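Local coordinates for 4-alpha-glucanotransferase (Corynebacterium glutamicum, PDB 5B68), which belongs to the amylomaltase (disproportionating enzyme) family and joins an N-terminal beta-sandwich domain to a TIM-barrel-type 4-alpha-glucanotransferase domain, at residues K134-L146 / S154-L166. Residues are numbered along the deposited sequence; the frame is centred on the assembly and turned at random.
Sequences KIPGDLPLGWHKL and SAECGLIITPARL
I135 meets I161 tip to tip, its CD1 4.0 Å from I161 CD1, while its side chain slides past L159 in the opposite direction. L139 crosses both residues at about a right angle and presses CD1 to within 3.7 Å of L159 CD2, so the connection before strand 142-146 closes over the sheet face carrying L159 and I161. P140 contributes its carbonyl: H144 NE2 donates to P140 O over 2.9 Å, almost straight at 178° and in the imidazole plane, though it approaches from above the carbonyl plane. L141 turns CD2 onto the T162-P163 peptide, 3.6 Å from P163 N.

Pairing then runs antiparallel. G142 and I161 exchange two backbone hydrogen bonds. Between the G142-I161 and H144-L159 pairs, W143 lies opposite I160 in a non-hydrogen-bonded pair on the other face; I160 CG2 makes a CH-pi contact over the six-membered ring, 4.0 Å from its centroid and 10° off the normal. I493 and L496 of helix 487-500 also touch the indole, whose NE1 is hydrogen-bonded to E497 OE2. H144, doubly bonded to L159 through the backbone, has CG beside its own backbone N (chi1 -41°), which brings the ring edge at CD2 to 3.7 Å from I161 CG1; ND1 accepts a hydrogen bond from the backbone N of E104, outside the hairpin. K145 extends its chain to E156, where NZ forms a 2.8 Å salt bridge on the syn lone pair of OE1. L146 exchanges two backbone bonds with C157 and packs CB against its SG.

Chemically, the hairpin of the beta-sandwich domain has a largely apolar face (L146, C157, L159, I161, covered by I135 and L139), an exposed ion pair towards its turn, and, on that same face, the buried H144 imidazole bonded through both nitrogens, which probably fixes its rotation and ties the incoming loop to the strand.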
loop_
_atom_site.group_PDB
_atom_site.type_symbol
_atom_site.label_atom_id
_atom_site.label_comp_id
_atom_site.label_asym_id
_atom_site.label_seq_id
_atom_site.Cartn_x
_atom_site.Cartn_y
_atom_site.Cartn_z
ATOM N N LYS A 134 -17.457 27.966 -12.403
ATOM C CA LYS A 134 -16.027 28.025 -12.277
ATOM C C LYS A 134 -15.685 28.233 -10.833
ATOM O O LYS A 134 -16.183 29.148 -10.150
ATOM C CB LYS A 134 -15.525 29.223 -13.095
ATOM C CG LYS A 134 -14.066 29.238 -13.369
ATOM C CD LYS A 134 -13.698 30.318 -14.403
ATOM C CE LYS A 134 -14.187 31.705 -14.027
ATOM N NZ LYS A 134 -13.844 32.732 -15.076
ATOM N N ILE A 135 -14.827 27.380 -10.302
ATOM C CA ILE A 135 -14.328 27.598 -8.977
ATOM C C ILE A 135 -13.240 28.709 -8.935
ATOM O O ILE A 135 -12.541 28.883 -9.922
ATOM C CB ILE A 135 -13.806 26.312 -8.288
ATOM C CG1 ILE A 135 -12.540 25.778 -8.968
ATOM C CG2 ILE A 135 -14.862 25.223 -8.324
ATOM C CD1 ILE A 135 -11.952 24.585 -8.186
ATOM N N PRO A 136 -13.102 29.363 -7.790
ATOM C CA PRO A 136 -12.047 30.341 -7.558
ATOM C C PRO A 136 -10.702 29.653 -7.564
ATOM O O PRO A 136 -10.625 28.504 -7.215
ATOM C CB PRO A 136 -12.330 30.853 -6.151
ATOM C CG PRO A 136 -13.687 30.405 -5.806
ATOM C CD PRO A 136 -13.970 29.197 -6.625
ATOM N N GLY A 137 -9.671 30.377 -7.969
ATOM C CA GLY A 137 -8.337 29.849 -8.091
ATOM C C GLY A 137 -7.523 29.891 -6.822
ATOM O O GLY A 137 -6.374 29.521 -6.832
ATOM N N ASP A 138 -8.119 30.378 -5.750
ATOM C CA ASP A 138 -7.431 30.561 -4.480
ATOM C C ASP A 138 -7.998 29.770 -3.304
ATOM O O ASP A 138 -7.903 30.204 -2.180
ATOM C CB ASP A 138 -7.326 32.040 -4.117
ATOM C CG ASP A 138 -8.656 32.658 -3.791
ATOM O OD1 ASP A 138 -9.686 32.038 -4.057
ATOM O OD2 ASP A 138 -8.665 33.778 -3.269
ATOM N N LEU A 139 -8.633 28.641 -3.566
ATOM C CA LEU A 139 -9.099 27.798 -2.487
ATOM C C LEU A 139 -7.921 27.116 -1.790
ATOM O O LEU A 139 -6.951 26.764 -2.421
ATOM C CB LEU A 139 -10.069 26.746 -3.013
ATOM C CG LEU A 139 -11.319 27.230 -3.742
ATOM C CD1 LEU A 139 -12.166 26.052 -4.153
ATOM C CD2 LEU A 139 -12.135 28.175 -2.894
ATOM N N PRO A 140 -8.024 26.931 -0.488
ATOM C CA PRO A 140 -6.996 26.197 0.256
ATOM C C PRO A 140 -7.071 24.730 -0.114
ATOM O O PRO A 140 -8.135 24.250 -0.548
ATOM C CB PRO A 140 -7.407 26.427 1.734
ATOM C CG PRO A 140 -8.854 26.677 1.702
ATOM C CD PRO A 140 -9.152 27.350 0.399
ATOM N N LEU A 141 -6.011 24.022 0.202
ATOM C CA LEU A 141 -6.004 22.555 0.135
ATOM C C LEU A 141 -7.076 21.996 1.016
ATOM O O LEU A 141 -7.388 22.597 2.009
ATOM C CB LEU A 141 -4.646 22.033 0.580
ATOM C CG LEU A 141 -3.438 22.455 -0.250
ATOM C CD1 LEU A 141 -2.195 21.742 0.289
ATOM C CD2 LEU A 141 -3.572 22.088 -1.684
ATOM N N GLY A 142 -7.683 20.880 0.618
ATOM C CA GLY A 142 -8.488 20.132 1.569
ATOM C C GLY A 142 -9.790 19.673 0.992
ATOM O O GLY A 142 -9.976 19.542 -0.240
ATOM N N TRP A 143 -10.662 19.328 1.934
ATOM C CA TRP A 143 -11.870 18.580 1.680
ATOM C C TRP A 143 -13.077 19.464 1.850
ATOM O O TRP A 143 -13.600 19.600 2.926
ATOM C CB TRP A 143 -11.932 17.382 2.645
ATOM C CG TRP A 143 -10.818 16.474 2.385
ATOM C CD1 TRP A 143 -9.573 16.539 2.909
ATOM C CD2 TRP A 143 -10.804 15.408 1.450
ATOM N NE1 TRP A 143 -8.784 15.561 2.378
ATOM C CE2 TRP A 143 -9.521 14.851 1.474
ATOM C CE3 TRP A 143 -11.757 14.859 0.603
ATOM C CZ2 TRP A 143 -9.174 13.769 0.687
ATOM C CZ3 TRP A 143 -11.411 13.792 -0.171
ATOM C CH2 TRP A 143 -10.129 13.258 -0.136
ATOM N N HIS A 144 -13.475 20.068 0.743
ATOM C CA HIS A 144 -14.589 20.992 0.661
ATOM C C HIS A 144 -15.833 20.366 0.032
ATOM O O HIS A 144 -15.844 19.200 -0.280
ATOM C CB HIS A 144 -14.165 22.239 -0.102
ATOM C CG HIS A 144 -12.797 22.715 0.255
ATOM N ND1 HIS A 144 -12.369 22.815 1.554
ATOM C CD2 HIS A 144 -11.741 23.052 -0.513
ATOM C CE1 HIS A 144 -11.123 23.235 1.573
ATOM N NE2 HIS A 144 -10.715 23.380 0.331
ATOM N N LYS A 145 -16.884 21.162 -0.096
ATOM C CA LYS A 145 -18.092 20.714 -0.739
ATOM C C LYS A 145 -18.680 21.746 -1.685
ATOM O O LYS A 145 -18.630 22.920 -1.414
ATOM C CB LYS A 145 -19.133 20.375 0.311
ATOM C CG LYS A 145 -18.838 19.113 1.088
ATOM C CD LYS A 145 -20.121 18.507 1.597
ATOM C CE LYS A 145 -19.871 17.297 2.468
ATOM N NZ LYS A 145 -21.055 17.039 3.324
ATOM N N LEU A 146 -19.267 21.264 -2.767
ATOM C CA LEU A 146 -20.104 22.065 -3.616
ATOM C C LEU A 146 -21.548 21.764 -3.258
ATOM O O LEU A 146 -21.932 20.639 -3.080
ATOM C CB LEU A 146 -19.866 21.774 -5.089
ATOM C CG LEU A 146 -18.695 22.464 -5.759
ATOM C CD1 LEU A 146 -18.267 21.737 -7.015
ATOM C CD2 LEU A 146 -18.995 23.921 -6.038
ATOM N N SER A 154 -32.143 19.664 -3.939
ATOM C CA SER A 154 -30.811 20.006 -3.478
ATOM C C SER A 154 -29.839 18.862 -3.824
ATOM O O SER A 154 -30.236 17.719 -4.032
ATOM C CB SER A 154 -30.790 20.367 -1.992
ATOM O OG SER A 154 -31.102 19.235 -1.214
ATOM N N ALA A 155 -28.560 19.221 -3.907
ATOM C CA ALA A 155 -27.479 18.247 -4.222
ATOM C C ALA A 155 -26.177 18.754 -3.617
ATOM O O ALA A 155 -26.018 19.965 -3.318
ATOM C CB ALA A 155 -27.299 18.036 -5.715
ATOM N N GLU A 156 -25.230 17.835 -3.413
ATOM C CA GLU A 156 -23.920 18.258 -2.925
ATOM C C GLU A 156 -22.904 17.289 -3.541
ATOM O O GLU A 156 -23.254 16.178 -3.903
ATOM C CB GLU A 156 -23.806 18.214 -1.398
ATOM C CG GLU A 156 -24.060 16.858 -0.789
ATOM C CD GLU A 156 -23.710 16.895 0.687
ATOM O OE1 GLU A 156 -22.620 16.396 1.078
ATOM O OE2 GLU A 156 -24.462 17.559 1.414
ATOM N N CYS A 157 -21.670 17.730 -3.671
ATOM C CA CYS A 157 -20.591 16.854 -4.025
ATOM C C CYS A 157 -19.298 17.312 -3.360
ATOM O O CYS A 157 -19.188 18.428 -2.928
ATOM C CB CYS A 157 -20.450 16.690 -5.522
ATOM S SG CYS A 157 -19.693 18.106 -6.338
ATOM N N GLY A 158 -18.322 16.406 -3.211
ATOM C CA GLY A 158 -17.027 16.832 -2.690
ATOM C C GLY A 158 -16.373 17.713 -3.729
ATOM O O GLY A 158 -16.551 17.505 -4.926
ATOM N N LEU A 159 -15.616 18.660 -3.231
ATOM C CA LEU A 159 -14.723 19.539 -3.964
ATOM C C LEU A 159 -13.380 19.470 -3.260
ATOM O O LEU A 159 -13.238 19.967 -2.114
ATOM C CB LEU A 159 -15.218 20.998 -3.952
ATOM C CG LEU A 159 -14.293 22.036 -4.625
ATOM C CD1 LEU A 159 -13.972 21.736 -6.074
ATOM C CD2 LEU A 159 -14.833 23.457 -4.544
ATOM N N ILE A 160 -12.416 18.817 -3.901
ATOM C CA ILE A 160 -11.213 18.411 -3.245
ATOM C C ILE A 160 -10.059 19.102 -3.946
ATOM O O ILE A 160 -9.878 18.927 -5.138
ATOM C CB ILE A 160 -11.080 16.896 -3.350
ATOM C CG1 ILE A 160 -12.318 16.209 -2.692
ATOM C CG2 ILE A 160 -9.817 16.448 -2.647
ATOM C CD1 ILE A 160 -12.632 14.903 -3.316
ATOM N N ILE A 161 -9.300 19.852 -3.204
ATOM C CA ILE A 161 -8.250 20.683 -3.756
ATOM C C ILE A 161 -6.860 20.114 -3.331
ATOM O O ILE A 161 -6.572 19.897 -2.130
ATOM C CB ILE A 161 -8.423 22.115 -3.247
ATOM C CG1 ILE A 161 -9.828 22.683 -3.612
ATOM C CG2 ILE A 161 -7.330 22.992 -3.789
ATOM C CD1 ILE A 161 -10.125 22.722 -5.116
ATOM N N THR A 162 -6.036 19.834 -4.324
ATOM C CA THR A 162 -4.876 18.996 -4.124
ATOM C C THR A 162 -3.610 19.786 -4.457
ATOM O O THR A 162 -3.647 20.770 -5.195
ATOM C CB THR A 162 -4.958 17.754 -4.967
ATOM O OG1 THR A 162 -4.777 18.076 -6.340
ATOM C CG2 THR A 162 -6.256 16.954 -4.753
ATOM N N PRO A 163 -2.495 19.436 -3.799
ATOM C CA PRO A 163 -1.278 20.240 -4.038
ATOM C C PRO A 163 -0.575 19.938 -5.348
ATOM O O PRO A 163 -0.505 18.781 -5.793
ATOM C CB PRO A 163 -0.404 19.914 -2.820
ATOM C CG PRO A 163 -0.785 18.505 -2.518
ATOM C CD PRO A 163 -2.274 18.437 -2.733
ATOM N N ALA A 164 0.003 20.973 -5.953
ATOM C CA ALA A 164 0.783 20.778 -7.149
ATOM C C ALA A 164 2.017 19.821 -6.940
ATOM O O ALA A 164 2.301 19.025 -7.792
ATOM C CB ALA A 164 1.222 22.145 -7.714
ATOM N N ARG A 165 2.697 19.933 -5.784
ATOM C CA ARG A 165 3.912 19.189 -5.526
ATOM C C ARG A 165 4.134 18.998 -4.024
ATOM O O ARG A 165 3.964 19.913 -3.210
ATOM C CB ARG A 165 5.081 19.942 -6.126
ATOM C CG ARG A 165 6.401 19.137 -6.201
ATOM C CD ARG A 165 7.537 20.015 -6.751
ATOM N NE ARG A 165 8.859 19.344 -6.678
ATOM C CZ ARG A 165 9.267 18.358 -7.465
ATOM N NH1 ARG A 165 10.514 17.913 -7.321
ATOM N NH2 ARG A 165 8.491 17.816 -8.432
ATOM N N LEU A 166 4.483 17.780 -3.662
ATOM C CA LEU A 166 4.872 17.424 -2.302
ATOM C C LEU A 166 6.165 18.189 -1.908
ATOM O O LEU A 166 7.145 18.114 -2.648
ATOM C CB LEU A 166 5.162 15.914 -2.255
ATOM C CG LEU A 166 3.937 15.071 -2.320
ATOM C CD1 LEU A 166 4.257 13.670 -2.721
ATOM C CD2 LEU A 166 3.213 15.107 -0.976
#